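Local coordinates for dihydroorotate dehydrogenase (Schistosoma mansoni, PDB 6UY4), which probably oxidises (S)-dihydroorotate to orotate with a quinone as electron acceptor in de novo pyrimidine synthesis, using FMN as cofactor, at residues A[30-35]-A[133-138]; A[358-361]-A[366-369]. All coordinates share one frame; numbering follows the deposited sequence.

Contact 1 (A[30-35]-A[133-138])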
ATOM      1  N   PHE A  30       0.728  25.462   2.835  1.00108.94           N
ATOM      2  CA  PHE A  30      -0.591  25.909   2.398  1.00107.26           C
ATOM      3  C   PHE A  30      -1.625  24.792   2.477  1.00108.32           C
ATOM      4  O   PHE A  30      -2.812  25.059   2.699  1.00 99.51           O
ATOM      5  CB  PHE A  30      -0.508  26.467   0.976  1.00103.05           C
ATOM      6  CG  PHE A  30      -1.842  26.826   0.387  1.00103.26           C
ATOM      7  CD1 PHE A  30      -2.542  27.931   0.844  1.00104.44           C
ATOM      8  CD2 PHE A  30      -2.392  26.063  -0.629  1.00106.33           C
ATOM      9  CE1 PHE A  30      -3.770  28.264   0.302  1.00105.00           C
ATOM     10  CE2 PHE A  30      -3.619  26.391  -1.175  1.00106.89           C
ATOM     11  CZ  PHE A  30      -4.309  27.493  -0.709  1.00106.07           C
ATOM     12  N   TYR A  31      -1.198  23.543   2.305  1.00110.50           N
ATOM     13  CA  TYR A  31      -2.093  22.395   2.411  1.00102.79           C
ATOM     14  C   TYR A  31      -2.245  21.913   3.850  1.00101.62           C
ATOM     15  O   TYR A  31      -3.367  21.776   4.344  1.00 98.95           O
ATOM     16  CB  TYR A  31      -1.591  21.251   1.522  1.00 97.73           C
ATOM     17  CG  TYR A  31      -1.806  21.481   0.044  1.00 98.75           C
ATOM     18  CD1 TYR A  31      -2.969  21.050  -0.582  1.00101.81           C
ATOM     19  CD2 TYR A  31      -0.848  22.126  -0.727  1.00100.10           C
ATOM     20  CE1 TYR A  31      -3.172  21.257  -1.933  1.00 96.58           C
ATOM     21  CE2 TYR A  31      -1.043  22.337  -2.079  1.00100.27           C
ATOM     22  CZ  TYR A  31      -2.207  21.900  -2.676  1.00 97.77           C
ATOM     23  OH  TYR A  31      -2.407  22.108  -4.020  1.00 96.40           O
ATOM     24  N   LYS A  32      -1.127  21.666   4.536  1.00 98.28           N
ATOM     25  CA  LYS A  32      -1.184  21.107   5.882  1.00 97.30           C
ATOM     26  C   LYS A  32      -1.824  22.062   6.884  1.00102.79           C
ATOM     27  O   LYS A  32      -2.347  21.608   7.909  1.00106.21           O
ATOM     28  CB  LYS A  32       0.227  20.726   6.346  1.00 94.78           C
ATOM     29  CG  LYS A  32       0.278  19.906   7.627  1.00 92.75           C
ATOM     30  CD  LYS A  32       1.713  19.593   8.023  1.00 96.32           C
ATOM     31  CE  LYS A  32       1.770  18.703   9.254  1.00 99.64           C
ATOM     32  NZ  LYS A  32       1.125  19.344  10.433  1.00103.67           N
ATOM     33  N   ASP A  33      -1.808  23.366   6.612  1.00105.15           N
ATOM     34  CA  ASP A  33      -2.278  24.355   7.571  1.00105.92           C
ATOM     35  C   ASP A  33      -3.504  25.137   7.120  1.00104.78           C
ATOM     36  O   ASP A  33      -4.250  25.623   7.974  1.00109.54           O
ATOM     37  CB  ASP A  33      -1.158  25.355   7.901  1.00106.72           C
ATOM     38  CG  ASP A  33       0.052  24.687   8.530  1.00110.03           C
ATOM     39  OD1 ASP A  33      -0.136  23.713   9.290  1.00106.23           O
ATOM     40  OD2 ASP A  33       1.185  25.138   8.268  1.00110.12           O
ATOM     41  N   TRP A  34      -3.742  25.272   5.814  1.00 99.15           N
ATOM     42  CA  TRP A  34      -4.828  26.117   5.329  1.00103.09           C
ATOM     43  C   TRP A  34      -5.856  25.335   4.525  1.00104.88           C
ATOM     44  O   TRP A  34      -7.047  25.379   4.854  1.00104.39           O
ATOM     45  CB  TRP A  34      -4.258  27.274   4.497  1.00100.24           C
ATOM     46  N   PHE A  35      -5.447  24.625   3.471  1.00108.49           N
ATOM     47  CA  PHE A  35      -6.414  24.007   2.566  1.00108.77           C
ATOM     48  C   PHE A  35      -7.074  22.787   3.202  1.00103.65           C
ATOM     49  O   PHE A  35      -8.304  22.719   3.310  1.00102.25           O
ATOM     50  CB  PHE A  35      -5.727  23.626   1.253  1.00105.31           C
ATOM     51  CG  PHE A  35      -6.680  23.246   0.155  1.00110.71           C
ATOM     52  CD1 PHE A  35      -6.239  22.523  -0.938  1.00115.16           C
ATOM     53  CD2 PHE A  35      -8.014  23.624   0.206  1.00111.89           C
ATOM     54  CE1 PHE A  35      -7.107  22.170  -1.955  1.00116.15           C
ATOM     55  CE2 PHE A  35      -8.888  23.276  -0.807  1.00115.59           C
ATOM     56  CZ  PHE A  35      -8.434  22.549  -1.888  1.00116.73           C
ATOM     57  N   GLU A 133      -5.753  14.207  15.623  1.00 82.63           N
ATOM     58  CA  GLU A 133      -4.901  14.531  16.764  1.00 80.87           C
ATOM     59  C   GLU A 133      -3.557  13.819  16.688  1.00 85.95           C
ATOM     60  O   GLU A 133      -2.567  14.302  17.250  1.00 85.69           O
ATOM     61  CB  GLU A 133      -5.617  14.175  18.068  1.00 80.82           C
ATOM     62  N   LYS A 134      -3.498  12.679  16.000  1.00 82.10           N
ATOM     63  CA  LYS A 134      -2.261  11.925  15.844  1.00 87.81           C
ATOM     64  C   LYS A 134      -1.847  11.776  14.385  1.00 84.84           C
ATOM     65  O   LYS A 134      -0.916  11.014  14.094  1.00 85.02           O
ATOM     66  CB  LYS A 134      -2.397  10.542  16.491  1.00 85.97           C
ATOM     67  CG  LYS A 134      -2.749  10.575  17.971  1.00 76.17           C
ATOM     68  N   GLU A 135      -2.502  12.491  13.469  1.00 84.31           N
ATOM     69  CA  GLU A 135      -2.266  12.355  12.029  1.00 84.85           C
ATOM     70  C   GLU A 135      -2.382  10.893  11.600  1.00 82.07           C
ATOM     71  O   GLU A 135      -1.511  10.341  10.925  1.00 81.15           O
ATOM     72  CB  GLU A 135      -0.911  12.942  11.630  1.00 88.62           C
ATOM     73  CG  GLU A 135      -0.784  14.441  11.859  1.00 91.86           C
ATOM     74  CD  GLU A 135       0.494  15.012  11.273  1.00 99.49           C
ATOM     75  OE1 GLU A 135       1.117  14.334  10.429  1.00103.65           O
ATOM     76  OE2 GLU A 135       0.877  16.138  11.657  1.00102.24           O
ATOM     77  N   ALA A 136      -3.482  10.265  12.005  1.00 78.66           N
ATOM     78  CA  ALA A 136      -3.710   8.847  11.776  1.00 74.97           C
ATOM     79  C   ALA A 136      -5.082   8.635  11.148  1.00 76.32           C
ATOM     80  O   ALA A 136      -5.941   9.520  11.151  1.00 78.29           O
ATOM     81  CB  ALA A 136      -3.595   8.046  13.079  1.00 76.30           C
ATOM     82  N   VAL A 137      -5.273   7.436  10.600  1.00 73.60           N
ATOM     83  CA  VAL A 137      -6.532   7.030   9.984  1.00 73.74           C
ATOM     84  C   VAL A 137      -6.829   5.593  10.395  1.00 73.65           C
ATOM     85  O   VAL A 137      -5.935   4.741  10.401  1.00 78.58           O
ATOM     86  CB  VAL A 137      -6.488   7.159   8.445  1.00 68.90           C
ATOM     87  CG1 VAL A 137      -7.756   6.592   7.819  1.00 65.94           C
ATOM     88  CG2 VAL A 137      -6.299   8.610   8.026  1.00 76.12           C
ATOM     89  N   VAL A 138      -8.085   5.330  10.749  1.00 65.22           N
ATOM     90  CA  VAL A 138      -8.574   3.984  11.030  1.00 72.91           C
ATOM     91  C   VAL A 138      -9.603   3.632   9.964  1.00 78.43           C
ATOM     92  O   VAL A 138     -10.592   4.353   9.784  1.00 82.32           O
ATOM     93  CB  VAL A 138      -9.181   3.879  12.437  1.00 75.08           C
ATOM     94  CG1 VAL A 138      -9.799   2.504  12.645  1.00 73.69           C
ATOM     95  CG2 VAL A 138      -8.126   4.162  13.496  1.00 77.54           C
TER

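Contact 2 (A[358-361]-A[366-369]). With QLA (2-[(4-fluorophenyl)amino]-3-hydroxynaphthalene-1,4-dione), chain B.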
ATOM      1  N   VAL A 358      -2.900  12.284   3.054  1.00 81.21           N
ATOM      2  CA  VAL A 358      -4.184  12.855   3.446  1.00 87.11           C
ATOM      3  C   VAL A 358      -3.979  14.141   4.237  1.00 86.34           C
ATOM      4  O   VAL A 358      -4.691  15.132   4.036  1.00 83.62           O
ATOM      5  CB  VAL A 358      -5.003  11.822   4.245  1.00 83.48           C
ATOM      6  CG1 VAL A 358      -6.238  12.470   4.850  1.00 84.76           C
ATOM      7  CG2 VAL A 358      -5.389  10.649   3.359  1.00 87.05           C
ATOM      8  N   TYR A 359      -2.995  14.154   5.135  1.00 84.07           N
ATOM      9  CA  TYR A 359      -2.777  15.280   6.033  1.00 82.17           C
ATOM     10  C   TYR A 359      -1.792  16.311   5.496  1.00 88.43           C
ATOM     11  O   TYR A 359      -1.689  17.399   6.072  1.00 92.05           O
ATOM     12  CB  TYR A 359      -2.289  14.779   7.397  1.00 83.26           C
ATOM     13  CG  TYR A 359      -3.338  14.021   8.180  1.00 86.30           C
ATOM     14  CD1 TYR A 359      -4.339  14.694   8.867  1.00 83.43           C
ATOM     15  CD2 TYR A 359      -3.325  12.633   8.235  1.00 86.46           C
ATOM     16  CE1 TYR A 359      -5.301  14.008   9.585  1.00 86.73           C
ATOM     17  CE2 TYR A 359      -4.283  11.938   8.952  1.00 82.19           C
ATOM     18  CZ  TYR A 359      -5.268  12.630   9.624  1.00 84.02           C
ATOM     19  OH  TYR A 359      -6.222  11.943  10.338  1.00 82.41           O
ATOM     20  N   GLN A 360      -1.066  16.011   4.417  1.00 85.15           N
ATOM     21  CA  GLN A 360      -0.115  16.959   3.857  1.00 83.22           C
ATOM     22  C   GLN A 360      -0.352  17.288   2.389  1.00 85.60           C
ATOM     23  O   GLN A 360       0.246  18.248   1.889  1.00 90.80           O
ATOM     24  CB  GLN A 360       1.324  16.444   4.028  1.00 83.82           C
ATOM     25  CG  GLN A 360       1.704  16.155   5.473  1.00 85.27           C
ATOM     26  CD  GLN A 360       3.175  15.831   5.636  1.00 83.81           C
ATOM     27  OE1 GLN A 360       3.983  16.098   4.748  1.00 80.70           O
ATOM     28  NE2 GLN A 360       3.531  15.252   6.778  1.00 81.93           N
ATOM     29  N   GLY A 361      -1.194  16.535   1.688  1.00 85.48           N
ATOM     30  CA  GLY A 361      -1.554  16.865   0.329  1.00 86.37           C
ATOM     31  C   GLY A 361      -0.528  16.428  -0.698  1.00 85.81           C
ATOM     32  O   GLY A 361       0.389  15.654  -0.408  1.00 84.30           O
ATOM     33  N   HIS A 366       7.172  15.167  -3.114  1.00 89.47           N
ATOM     34  CA  HIS A 366       8.489  15.771  -3.279  1.00 87.19           C
ATOM     35  C   HIS A 366       9.066  16.316  -1.981  1.00 83.22           C
ATOM     36  O   HIS A 366      10.291  16.445  -1.879  1.00 79.04           O
ATOM     37  CB  HIS A 366       8.435  16.891  -4.321  1.00 88.12           C
ATOM     38  CG  HIS A 366       8.623  16.415  -5.727  1.00 91.60           C
ATOM     39  ND1 HIS A 366       8.307  15.134  -6.127  1.00 90.45           N
ATOM     40  CD2 HIS A 366       9.116  17.039  -6.821  1.00 91.67           C
ATOM     41  CE1 HIS A 366       8.587  14.994  -7.410  1.00 87.19           C
ATOM     42  NE2 HIS A 366       9.079  16.137  -7.855  1.00 92.81           N
ATOM     43  N   LYS A 367       8.221  16.645  -1.002  1.00 83.97           N
ATOM     44  CA  LYS A 367       8.718  17.132   0.281  1.00 85.00           C
ATOM     45  C   LYS A 367       9.667  16.124   0.913  1.00 84.40           C
ATOM     46  O   LYS A 367      10.807  16.456   1.259  1.00 87.98           O
ATOM     47  CB  LYS A 367       7.553  17.425   1.227  1.00 85.19           C
ATOM     48  CG  LYS A 367       7.988  17.834   2.627  1.00 90.51           C
ATOM     49  CD  LYS A 367       6.908  17.542   3.659  1.00 85.50           C
ATOM     50  CE  LYS A 367       7.355  17.947   5.054  1.00 87.37           C
ATOM     51  NZ  LYS A 367       6.463  17.399   6.112  1.00 90.35           N
ATOM     52  N   VAL A 368       9.207  14.879   1.067  1.00 88.51           N
ATOM     53  CA  VAL A 368      10.036  13.836   1.665  1.00 88.43           C
ATOM     54  C   VAL A 368      11.306  13.632   0.850  1.00 85.72           C
ATOM     55  O   VAL A 368      12.394  13.430   1.404  1.00 88.55           O
ATOM     56  CB  VAL A 368       9.234  12.528   1.798  1.00 83.16           C
ATOM     57  CG1 VAL A 368      10.073  11.451   2.473  1.00 87.83           C
ATOM     58  CG2 VAL A 368       7.945  12.770   2.567  1.00 73.74           C
ATOM     59  N   ALA A 369      11.187  13.688  -0.479  1.00 80.48           N
ATOM     60  CA  ALA A 369      12.348  13.523  -1.349  1.00 82.36           C
ATOM     61  C   ALA A 369      13.384  14.611  -1.096  1.00 89.74           C
ATOM     62  O   ALA A 369      14.585  14.331  -1.004  1.00 88.51           O
ATOM     63  CB  ALA A 369      11.902  13.527  -2.812  1.00 80.31           C
TER
HETATM   64  C1  QLA B 401      -8.575  10.718   1.267  1.00 96.31           C
HETATM   65  O1  QLA B 401      -8.271   9.853   0.463  1.00108.32           O
HETATM   66  C2  QLA B 401      -8.613  12.140   0.810  1.00 97.57           C
HETATM   67  O2  QLA B 401      -8.392  12.346  -0.481  1.00105.98           O
HETATM   68  C3  QLA B 401      -8.860  13.178   1.739  1.00 99.49           C
HETATM   69  O3  QLA B 401      -9.671  13.758   3.907  1.00 95.28           O
HETATM   70  C4  QLA B 401      -7.662  14.985   0.521  1.00106.55           C
HETATM   71  C5  QLA B 401      -6.403  14.402   0.492  1.00109.77           C
HETATM   72  C6  QLA B 401      -5.415  14.894  -0.344  1.00112.64           C
HETATM   73  C7  QLA B 401      -5.716  15.956  -1.151  1.00115.03           C
HETATM   74  C8  QLA B 401      -6.946  16.550  -1.163  1.00114.93           C
HETATM   75  C9  QLA B 401      -7.929  16.055  -0.321  1.00109.94           C
HETATM   76  C10 QLA B 401      -9.310  12.833   3.133  1.00100.88           C
HETATM   77  C11 QLA B 401      -9.271  11.421   3.561  1.00102.19           C
HETATM   78  C12 QLA B 401      -9.586  11.103   4.875  1.00102.87           C
HETATM   79  C13 QLA B 401      -9.550   9.790   5.297  1.00113.52           C
HETATM   80  C14 QLA B 401      -9.197   8.780   4.410  1.00102.29           C
HETATM   81  C15 QLA B 401      -8.883   9.084   3.102  1.00 94.45           C
HETATM   82  C16 QLA B 401      -8.915  10.406   2.669  1.00100.34           C
HETATM   83  F1  QLA B 401      -4.748  16.439  -1.976  1.00119.30           F
HETATM   84  N1  QLA B 401      -8.676  14.464   1.374  1.00101.15           N

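Contact 1 (A[30-35]-A[133-138])
Lys32 and Glu135 form a single surface salt bridge between the N-terminal helix 29-42 and the start of strand 136-139. Lys32 CA and Glu135 CA are 10.7 Å apart. Helices 29-42 and 46-58 form the N-terminal helical part characteristic of class 2 dihydroorotate dehydrogenases, and this pair ties it to the antiparallel sheet on the barrel. Lys134, just before Glu135 and modelled only to CG, touches Pro306 of helix 305-321. Glu135 follows with positive phi (53°). With Ala136 it forms a G1 beta bulge opposite Trp131, in the turn that joins strands 128-131 and 136-139. Its CB points at the helix, and its chain runs extended beyond CG. The carboxylate thus reaches toward Lys32 with OE2. Lys32 has CG anti to the backbone N (chi1 -170°). The chain stays straight until the last torsion, where it bends (chi4 -60°) and brings the ammonium round to the acid. Lys32 NZ to Glu135 OE2 is 3.4 Å, a weak hydrogen bond within the ion pair. The side chains cross at about a right angle. Further along, Ala136 and Val138 pack on Leu302, and Val137 pairs by backbone bonds with Ser303. The Glu135 side chain also touches Arg305. The link to the helix is therefore a long, weak ion pair between one carboxylate oxygen and one ammonium, probably screened by solvent.

Contact 2 (A[358-361]-A[366-369])
Gln360 and Lys367 join the end of helix 355-360 to helix 364-376 by one side-chain hydrogen bond, while Val358 of the same first helix packs on the bound inhibitor. The ligand side is the close one. Val358 and Gly361 line the inhibitor pocket, which in class 2 enzymes is probably where the quinone enters. Both methyls of Val358 sit over one face of the naphthoquinone. Val358 CG1 lies 3.5 Å from QLA C11, and Val358 CG2 is 3.6 Å from QLA C16. Gly361 is the first residue to leave the helical conformation, with positive phi (81°). Gly361 CA lies 4.0 Å from the fluorine F1 of QLA. The inhibitor is hydrogen-bonded to Ser53, His50 and Arg130.

The helix-to-helix side is sparse. Lys367 has its CG anti to the backbone N (chi1 175°) and runs fully extended to meet the Gln360 amide. Lys367 NZ to Gln360 OE1 is 3.1 Å. The bond is not in line with a lone pair: the amine stands above the carbonyl plane, 43° out of it. Lys367 CD also comes within 3.4 Å of Gln360 OE1. The amide is buried, whereas Lys367 is partly exposed and has a long, weak ion pair with Glu371.

Gln360 NE2 donates to the backbone oxygen of Ser335, which helps fix the flip of the amide. OE1 is thus presented to the lysine, whose positive charge would probably polarise the carbonyl.

How the contacts relate
From the N terminus, contact 1 comes first. It closes a long loop of 97 residues, tying the N-terminal helix to the antiparallel sheet beside the barrel. Contact 2 closes a loop of only four residues near the C terminus, joining helices 355-360 and 364-376. The two are in series and neither nest nor cross, yet their centres are 11 Å apart. Tyr359 joins them: Tyr359 OH probably hydrogen-bonds Ala136 O at 2.6 Å, and Lys32 CG packs against Tyr359 O. Helix 29-42, the small sheet and helix 355-360 thus meet near the inhibitor pocket, with helix 364-376 attached through contact 2. As in other class 2 enzymes, this pocket is probably the quinone tunnel next to the FMN-binding barrel.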